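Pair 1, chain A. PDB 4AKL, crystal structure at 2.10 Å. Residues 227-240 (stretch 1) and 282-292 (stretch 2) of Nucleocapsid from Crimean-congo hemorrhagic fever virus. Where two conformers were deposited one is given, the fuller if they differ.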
# COMPACT_ATOMS: atom_id res chain seq x y z
N GLY A 227 -34.39 -5.30 1.96
CA GLY A 227 -34.81 -4.44 0.83
C GLY A 227 -33.96 -4.45 -0.44
O GLY A 227 -34.19 -3.64 -1.35
N ILE A 228 -32.99 -5.36 -0.52
CA ILE A 228 -32.07 -5.48 -1.64
C ILE A 228 -32.46 -6.67 -2.57
O ILE A 228 -32.73 -7.77 -2.08
CB ILE A 228 -30.64 -5.63 -1.07
CG1 ILE A 228 -29.56 -5.18 -2.06
CG2 ILE A 228 -30.38 -7.05 -0.52
CD1 ILE A 228 -28.39 -4.36 -1.28
N ALA A 229 -32.50 -6.43 -3.90
CA ALA A 229 -32.92 -7.44 -4.91
C ALA A 229 -32.10 -8.72 -4.85
O ALA A 229 -30.86 -8.70 -4.96
CB ALA A 229 -32.84 -6.87 -6.29
N LEU A 230 -32.78 -9.85 -4.70
CA LEU A 230 -32.12 -11.16 -4.62
C LEU A 230 -31.15 -11.39 -5.79
O LEU A 230 -30.08 -12.01 -5.60
CB LEU A 230 -33.15 -12.28 -4.54
CG LEU A 230 -34.09 -12.27 -3.31
CD1 LEU A 230 -35.28 -13.29 -3.54
CD2 LEU A 230 -33.32 -12.53 -2.00
N VAL A 231 -31.50 -10.89 -6.97
CA VAL A 231 -30.61 -10.90 -8.14
C VAL A 231 -29.28 -10.22 -7.85
O VAL A 231 -28.23 -10.76 -8.19
CB VAL A 231 -31.26 -10.21 -9.39
CG1 VAL A 231 -30.20 -9.87 -10.46
CG2 VAL A 231 -32.33 -11.10 -9.98
N ALA A 232 -29.33 -9.05 -7.22
CA ALA A 232 -28.09 -8.30 -6.85
C ALA A 232 -27.25 -9.08 -5.83
O ALA A 232 -26.08 -9.39 -6.09
CB ALA A 232 -28.43 -6.93 -6.31
N THR A 233 -27.85 -9.40 -4.68
CA THR A 233 -27.16 -10.16 -3.62
C THR A 233 -26.67 -11.51 -4.13
O THR A 233 -25.58 -11.95 -3.77
CB THR A 233 -28.03 -10.35 -2.32
OG1 THR A 233 -29.26 -10.98 -2.61
CG2 THR A 233 -28.33 -9.01 -1.68
N GLY A 234 -27.47 -12.13 -5.00
CA GLY A 234 -27.11 -13.40 -5.63
C GLY A 234 -25.84 -13.30 -6.44
O GLY A 234 -24.88 -14.04 -6.20
N LEU A 235 -25.82 -12.38 -7.39
CA LEU A 235 -24.62 -12.13 -8.21
C LEU A 235 -23.41 -11.70 -7.39
O LEU A 235 -22.29 -12.14 -7.65
CB LEU A 235 -24.89 -11.08 -9.30
CG LEU A 235 -25.48 -11.67 -10.57
CD1 LEU A 235 -26.17 -10.58 -11.44
CD2 LEU A 235 -24.38 -12.40 -11.34
N ALA A 236 -23.64 -10.83 -6.41
CA ALA A 236 -22.56 -10.38 -5.50
C ALA A 236 -21.97 -11.60 -4.77
O ALA A 236 -20.74 -11.77 -4.71
CB ALA A 236 -23.07 -9.33 -4.51
N LYS A 237 -22.86 -12.44 -4.23
CA LYS A 237 -22.45 -13.69 -3.55
C LYS A 237 -21.72 -14.62 -4.52
O LYS A 237 -20.73 -15.26 -4.14
CB LYS A 237 -23.67 -14.38 -2.91
CG LYS A 237 -23.36 -15.59 -1.99
CD LYS A 237 -22.63 -15.23 -0.70
CE LYS A 237 -22.89 -16.28 0.41
NZ LYS A 237 -22.78 -17.67 -0.12
N LEU A 238 -22.18 -14.68 -5.77
CA LEU A 238 -21.52 -15.48 -6.81
C LEU A 238 -20.11 -14.96 -7.10
O LEU A 238 -19.17 -15.76 -7.22
CB LEU A 238 -22.36 -15.49 -8.11
CG LEU A 238 -22.17 -16.62 -9.15
CD1 LEU A 238 -20.75 -16.79 -9.59
CD2 LEU A 238 -22.71 -17.97 -8.61
N ALA A 239 -19.97 -13.63 -7.19
CA ALA A 239 -18.68 -12.99 -7.46
C ALA A 239 -17.58 -13.35 -6.45
O ALA A 239 -16.41 -13.45 -6.83
CB ALA A 239 -18.84 -11.50 -7.51
N GLU A 240 -17.95 -13.52 -5.18
CA GLU A 240 -16.98 -13.89 -4.12
C GLU A 240 -16.27 -15.21 -4.43
O GLU A 240 -15.09 -15.35 -4.14
CB GLU A 240 -17.66 -13.97 -2.75
CG GLU A 240 -18.12 -12.61 -2.19
CD GLU A 240 -19.02 -12.73 -0.96
OE1 GLU A 240 -20.00 -13.50 -1.00
OE2 GLU A 240 -18.78 -12.03 0.05
N LYS A 282 -30.09 -2.40 -13.40
CA LYS A 282 -30.04 -1.84 -12.04
C LYS A 282 -29.49 -2.91 -11.11
O LYS A 282 -28.63 -2.65 -10.29
CB LYS A 282 -31.42 -1.40 -11.50
CG LYS A 282 -32.25 -0.51 -12.39
CD LYS A 282 -31.56 0.78 -12.72
CE LYS A 282 -32.48 1.69 -13.54
NZ LYS A 282 -32.22 3.13 -13.27
N HIS A 283 -30.00 -4.14 -11.26
CA HIS A 283 -29.56 -5.22 -10.39
C HIS A 283 -28.08 -5.59 -10.61
O HIS A 283 -27.40 -5.88 -9.64
CB HIS A 283 -30.45 -6.44 -10.48
CG HIS A 283 -31.90 -6.15 -10.22
ND1 HIS A 283 -32.31 -5.21 -9.30
CD2 HIS A 283 -33.03 -6.68 -10.77
CE1 HIS A 283 -33.64 -5.17 -9.29
NE2 HIS A 283 -34.09 -6.06 -10.17
N VAL A 284 -27.59 -5.56 -11.86
CA VAL A 284 -26.15 -5.86 -12.13
C VAL A 284 -25.19 -4.77 -11.57
O VAL A 284 -24.12 -5.10 -11.00
CB VAL A 284 -25.87 -6.12 -13.63
CG1 VAL A 284 -24.34 -6.27 -13.91
CG2 VAL A 284 -26.59 -7.38 -14.07
N ALA A 285 -25.59 -3.50 -11.73
CA ALA A 285 -24.86 -2.38 -11.16
C ALA A 285 -24.89 -2.51 -9.64
O ALA A 285 -23.85 -2.42 -9.01
CB ALA A 285 -25.43 -1.03 -11.62
N LYS A 286 -26.08 -2.75 -9.05
CA LYS A 286 -26.21 -2.88 -7.58
C LYS A 286 -25.34 -4.04 -7.03
O LYS A 286 -24.75 -3.92 -5.92
CB LYS A 286 -27.68 -3.00 -7.17
CG LYS A 286 -27.99 -3.02 -5.68
CD LYS A 286 -27.62 -1.72 -4.94
CE LYS A 286 -27.89 -1.87 -3.45
NZ LYS A 286 -27.49 -0.71 -2.62
N ALA A 287 -25.25 -5.14 -7.80
CA ALA A 287 -24.38 -6.29 -7.41
C ALA A 287 -22.90 -5.90 -7.21
O ALA A 287 -22.22 -6.46 -6.35
CB ALA A 287 -24.49 -7.44 -8.44
N GLN A 288 -22.43 -4.93 -7.99
CA GLN A 288 -21.04 -4.42 -7.84
C GLN A 288 -20.88 -3.49 -6.64
O GLN A 288 -19.88 -3.59 -5.92
CB GLN A 288 -20.56 -3.73 -9.12
CG GLN A 288 -20.58 -4.71 -10.31
CD GLN A 288 -20.16 -4.08 -11.60
OE1 GLN A 288 -19.13 -3.43 -11.67
NE2 GLN A 288 -20.97 -4.26 -12.66
N GLU A 289 -21.87 -2.61 -6.41
CA GLU A 289 -21.87 -1.71 -5.23
C GLU A 289 -21.84 -2.47 -3.89
O GLU A 289 -21.30 -1.97 -2.91
CB GLU A 289 -23.06 -0.72 -5.25
CG GLU A 289 -23.21 0.06 -6.57
CD GLU A 289 -24.00 1.37 -6.44
OE1 GLU A 289 -23.52 2.29 -5.71
OE2 GLU A 289 -25.08 1.49 -7.09
N LEU A 290 -22.41 -3.68 -3.85
CA LEU A 290 -22.31 -4.54 -2.66
C LEU A 290 -20.94 -5.22 -2.63
O LEU A 290 -20.27 -5.26 -1.59
CB LEU A 290 -23.41 -5.57 -2.66
CG LEU A 290 -24.81 -4.94 -2.56
CD1 LEU A 290 -25.85 -5.91 -3.00
CD2 LEU A 290 -25.04 -4.45 -1.13
N TYR A 291 -20.54 -5.75 -3.79
CA TYR A 291 -19.25 -6.43 -3.95
C TYR A 291 -18.09 -5.52 -3.60
O TYR A 291 -17.24 -5.88 -2.78
CB TYR A 291 -19.07 -6.91 -5.39
CG TYR A 291 -17.81 -7.68 -5.62
CD1 TYR A 291 -17.75 -9.04 -5.33
CD2 TYR A 291 -16.66 -7.05 -6.11
CE1 TYR A 291 -16.57 -9.78 -5.52
CE2 TYR A 291 -15.47 -7.77 -6.31
CZ TYR A 291 -15.44 -9.14 -6.01
OH TYR A 291 -14.30 -9.87 -6.20
N LYS A 292 -18.08 -4.36 -4.24
CA LYS A 292 -17.03 -3.37 -4.02
C LYS A 292 -17.06 -2.83 -2.60
O LYS A 292 -16.02 -2.74 -1.98
CB LYS A 292 -17.16 -2.22 -5.02
CG LYS A 292 -16.93 -2.63 -6.50
CD LYS A 292 -17.53 -1.59 -7.47
CE LYS A 292 -16.78 -1.52 -8.81
NZ LYS A 292 -15.53 -0.68 -8.73

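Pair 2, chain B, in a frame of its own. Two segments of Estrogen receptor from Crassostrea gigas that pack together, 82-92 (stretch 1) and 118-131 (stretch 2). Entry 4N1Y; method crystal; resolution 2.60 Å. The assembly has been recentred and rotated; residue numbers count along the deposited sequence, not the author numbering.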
# COMPACT_ATOMS: atom_id res chain seq x y z
N LEU B 82 11.38 8.31 -0.54
CA LEU B 82 11.81 9.26 0.47
C LEU B 82 11.45 8.76 1.87
O LEU B 82 12.31 8.75 2.75
CB LEU B 82 11.20 10.63 0.23
CG LEU B 82 11.71 11.34 -1.02
CD1 LEU B 82 10.96 12.64 -1.24
CD2 LEU B 82 13.20 11.63 -0.88
N LEU B 83 10.19 8.39 2.07
CA LEU B 83 9.71 7.95 3.38
C LEU B 83 10.33 6.62 3.79
O LEU B 83 10.69 6.43 4.96
CB LEU B 83 8.19 7.84 3.38
CG LEU B 83 7.49 9.15 3.00
CD1 LEU B 83 5.97 9.04 3.10
CD2 LEU B 83 8.02 10.31 3.83
N LEU B 84 10.46 5.70 2.84
CA LEU B 84 11.07 4.42 3.14
C LEU B 84 12.48 4.62 3.67
O LEU B 84 12.88 4.00 4.65
CB LEU B 84 11.09 3.51 1.92
CG LEU B 84 11.79 2.18 2.20
CD1 LEU B 84 10.82 1.27 2.90
CD2 LEU B 84 12.29 1.53 0.93
N ASN B 85 13.23 5.50 3.01
CA ASN B 85 14.59 5.78 3.43
C ASN B 85 14.64 6.38 4.81
O ASN B 85 15.38 5.93 5.69
CB ASN B 85 15.27 6.72 2.45
CG ASN B 85 15.60 6.06 1.15
OD1 ASN B 85 15.57 4.83 1.04
ND2 ASN B 85 15.95 6.86 0.15
N CYS B 86 13.82 7.40 5.00
CA CYS B 86 13.75 8.10 6.26
C CYS B 86 13.46 7.15 7.41
O CYS B 86 14.06 7.27 8.48
CB CYS B 86 12.68 9.17 6.18
SG CYS B 86 12.45 10.02 7.74
N ALA B 87 12.56 6.20 7.18
CA ALA B 87 12.27 5.17 8.17
C ALA B 87 13.54 4.43 8.57
O ALA B 87 13.77 4.16 9.75
CB ALA B 87 11.23 4.19 7.65
N PHE B 88 14.34 4.07 7.58
CA PHE B 88 15.55 3.29 7.85
C PHE B 88 16.59 4.19 8.51
O PHE B 88 17.30 3.74 9.41
CB PHE B 88 16.11 2.66 6.57
CG PHE B 88 17.16 1.60 6.82
CD1 PHE B 88 16.79 0.33 7.26
CD2 PHE B 88 18.51 1.88 6.67
CE1 PHE B 88 17.75 -0.65 7.50
CE2 PHE B 88 19.48 0.91 6.92
CZ PHE B 88 19.09 -0.36 7.34
N ARG B 89 16.68 5.44 8.07
CA ARG B 89 17.54 6.42 8.74
C ARG B 89 17.15 6.57 10.20
O ARG B 89 17.97 6.90 11.04
CB ARG B 89 17.49 7.80 8.04
CG ARG B 89 18.50 8.01 6.92
CD ARG B 89 18.50 9.47 6.41
NE ARG B 89 17.18 9.90 5.95
CZ ARG B 89 16.75 9.79 4.69
NH1 ARG B 89 17.54 9.26 3.76
NH2 ARG B 89 15.54 10.20 4.36
N SER B 90 15.88 6.29 10.50
CA SER B 90 15.32 6.57 11.81
C SER B 90 15.22 5.35 12.72
O SER B 90 14.65 5.43 13.82
CB SER B 90 13.95 7.22 11.65
OG SER B 90 14.09 8.49 11.03
N ILE B 91 15.76 4.22 12.27
CA ILE B 91 15.62 2.95 12.97
C ILE B 91 16.07 2.98 14.44
O ILE B 91 15.43 2.36 15.28
CB ILE B 91 16.44 1.83 12.26
CG1 ILE B 91 15.70 1.30 11.04
CG2 ILE B 91 16.75 0.66 13.20
CD1 ILE B 91 16.26 0.01 10.56
N GLU B 92 17.12 3.75 14.75
CA GLU B 92 17.65 3.77 16.12
C GLU B 92 16.72 4.50 17.07
O GLU B 92 16.74 4.27 18.28
CB GLU B 92 19.04 4.41 16.21
CG GLU B 92 19.14 5.91 15.93
CD GLU B 92 19.21 6.29 14.45
OE1 GLU B 92 18.99 5.41 13.58
OE2 GLU B 92 19.51 7.47 14.17
N GLU B 118 -0.24 12.42 10.81
CA GLU B 118 -0.75 11.12 10.36
C GLU B 118 0.29 10.49 9.47
O GLU B 118 0.53 9.28 9.54
CB GLU B 118 -2.14 11.23 9.68
CG GLU B 118 -2.24 11.13 8.15
CD GLU B 118 -3.70 11.30 7.65
OE1 GLU B 118 -4.62 11.31 8.50
OE2 GLU B 118 -3.92 11.42 6.42
N ILE B 119 0.91 11.31 8.61
CA ILE B 119 1.99 10.81 7.77
C ILE B 119 3.16 10.29 8.60
O ILE B 119 3.54 9.12 8.48
CB ILE B 119 2.48 11.89 6.80
CG1 ILE B 119 1.39 12.19 5.77
CG2 ILE B 119 3.77 11.44 6.12
CD1 ILE B 119 1.67 13.41 4.93
N PHE B 120 3.73 11.12 9.46
CA PHE B 120 4.95 10.70 10.16
C PHE B 120 4.70 9.63 11.21
O PHE B 120 5.60 8.82 11.49
CB PHE B 120 5.64 11.90 10.79
CG PHE B 120 6.23 12.83 9.80
CD1 PHE B 120 6.53 12.38 8.52
CD2 PHE B 120 6.47 14.16 10.11
CE1 PHE B 120 7.06 13.24 7.58
CE2 PHE B 120 7.00 15.02 9.18
CZ PHE B 120 7.30 14.56 7.91
N GLU B 121 3.49 9.58 11.74
CA GLU B 121 3.16 8.54 12.71
C GLU B 121 3.17 7.16 12.09
O GLU B 121 3.56 6.19 12.71
CB GLU B 121 1.80 8.81 13.34
CG GLU B 121 1.85 9.53 14.66
CD GLU B 121 0.47 9.68 15.26
OE1 GLU B 121 -0.35 8.74 15.11
OE2 GLU B 121 0.22 10.69 15.93
N GLN B 122 2.75 7.09 10.83
CA GLN B 122 2.79 5.85 10.09
C GLN B 122 4.25 5.46 9.75
O GLN B 122 4.66 4.31 9.90
CB GLN B 122 1.93 5.98 8.84
CG GLN B 122 1.63 4.67 8.15
CD GLN B 122 0.55 4.81 7.11
OE1 GLN B 122 0.37 5.89 6.53
NE2 GLN B 122 -0.21 3.75 6.90
N VAL B 123 5.01 6.44 9.27
CA VAL B 123 6.42 6.22 8.97
C VAL B 123 7.23 5.79 10.17
O VAL B 123 7.96 4.81 10.11
CB VAL B 123 7.08 7.48 8.38
CG1 VAL B 123 8.56 7.23 8.16
CG2 VAL B 123 6.41 7.86 7.07
N ALA B 124 7.10 6.55 11.25
CA ALA B 124 7.77 6.25 12.51
C ALA B 124 7.47 4.83 13.01
O ALA B 124 8.37 4.12 13.48
CB ALA B 124 7.37 7.26 13.55
N ALA B 125 6.21 4.40 12.89
CA ALA B 125 5.81 3.05 13.26
C ALA B 125 6.47 2.02 12.35
O ALA B 125 6.94 0.98 12.81
CB ALA B 125 4.29 2.89 13.20
N VAL B 126 6.52 2.32 11.06
CA VAL B 126 7.20 1.46 10.12
C VAL B 126 8.66 1.34 10.55
O VAL B 126 9.22 0.24 10.55
CB VAL B 126 7.09 1.98 8.67
CG1 VAL B 126 8.18 1.38 7.81
CG2 VAL B 126 5.70 1.70 8.08
N SER B 127 9.26 2.48 10.93
CA SER B 127 10.63 2.48 11.42
C SER B 127 10.82 1.48 12.57
O SER B 127 11.75 0.66 12.55
CB SER B 127 11.04 3.87 11.89
OG SER B 127 12.43 3.94 12.14
N GLU B 128 9.91 1.52 13.53
CA GLU B 128 9.97 0.62 14.67
C GLU B 128 9.87 -0.84 14.24
O GLU B 128 10.55 -1.71 14.80
CB GLU B 128 8.83 0.90 15.64
CG GLU B 128 9.11 0.31 17.00
CD GLU B 128 7.88 0.29 17.88
OE1 GLU B 128 6.91 0.99 17.55
OE2 GLU B 128 7.91 -0.43 18.90
N GLN B 129 9.05 -1.11 13.24
CA GLN B 129 8.91 -2.46 12.75
C GLN B 129 10.20 -2.94 12.10
O GLN B 129 10.59 -4.10 12.28
CB GLN B 129 7.76 -2.57 11.78
CG GLN B 129 6.45 -2.24 12.43
CD GLN B 129 6.14 -3.18 13.55
OE1 GLN B 129 6.38 -4.38 13.46
NE2 GLN B 129 5.61 -2.63 14.65
N MET B 130 10.87 -2.04 11.38
CA MET B 130 12.14 -2.39 10.76
C MET B 130 13.16 -2.73 11.84
O MET B 130 13.94 -3.68 11.71
CB MET B 130 12.66 -1.26 9.89
CG MET B 130 11.75 -0.90 8.73
SD MET B 130 12.43 0.57 7.91
CE MET B 130 11.80 0.42 6.25
N MET B 131 13.17 -1.92 12.90
CA MET B 131 14.03 -2.16 14.05
C MET B 131 13.73 -3.53 14.64
O MET B 131 14.63 -4.29 14.94
CB MET B 131 13.85 -1.07 15.11
CG MET B 131 14.67 -1.30 16.36
SD MET B 131 14.19 -0.29 17.78
CE MET B 131 12.62 -1.07 18.21

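Two helix pairs with one backbone arrangement. In pair 1 (nucleocapsid) helix 230-240 crosses helix 282-292 at -50°, with the axes 7.8 Å apart at closest approach; in pair 2 (estrogen receptor) helix 82-89 crosses helix 118-131 at -52° and 8.3 Å. Fourteen central residues superpose with an RMSD of 0.6 Å, and the buried areas are similar, 605 and 546 Å².

The closest backbone approach falls at matched positions: A232(A) CA lies 4.3 Å from A287(A) CA, and A87(B) CA lies 4.5 Å from S127(B) CA. The matched alanines A232(A) and A87(B) are both knobs in four-residue holes, and a side chain of one carbon lets the backbones come this near. The hole of A232(A) is made by H283(A), K286(A), A287(A) and L290(A); their counterparts V123(B), V126(B), S127(B) and M130(B) surround A87(B). At this hole a lysine, with its CG 4.0 Å from A232(A) CB, does the work of a valine, whose CG1 is 4.2 Å from A87(B) CB.

A287(A) and S127(B) occupy nearly the same place but differ by a hydroxyl. The methyl A287(A) CB rests 3.4 Å from A232(A) O, without a hydrogen bond, and pair 1 has none across the stretches. In pair 2, S127(B) OG donates to A87(B) O at 2.7 Å, adding a polar tie at the tightest point of the crossing.

L235(A) matches S90(B), and both point toward the partner. The leucine packs its CB 3.8 Å from A287(A) CB; the serine brings its CB within 3.6 Å of S127(B) OG and turns its own OG back to C86(B) O, a 2.8 Å hydrogen bond.

L290(A) and M130(B) fill matching places. L290(A) CD2 meets I228(A) CD1 at 3.4 Å, while M130(B) reaches L84(B) CD1 with its CE at 3.6 Å and sets its SD 3.8 Å from A87(B) CB. A236(A) and I91(B) also match: A236(A) CB sits 4.2 Å from L290(A) CB, whereas the longer I91(B) places CD1 3.9 Å from M130(B) CB.

At H283(A) and V123(B) the solutions are aromatic and aliphatic. A229(A) CB lies over one face of the H283(A) ring, 3.8 Å from its centroid, a CH-pi contact; V123(B) CG2 instead packs 4.1 Å from L83(B) CB. Finally, Y291(A) brings CD1 to 3.5 Å from A239(A) CB, while its match M131(B) uses CB, 3.9 Å from I91(B) CG2, and its end leads away.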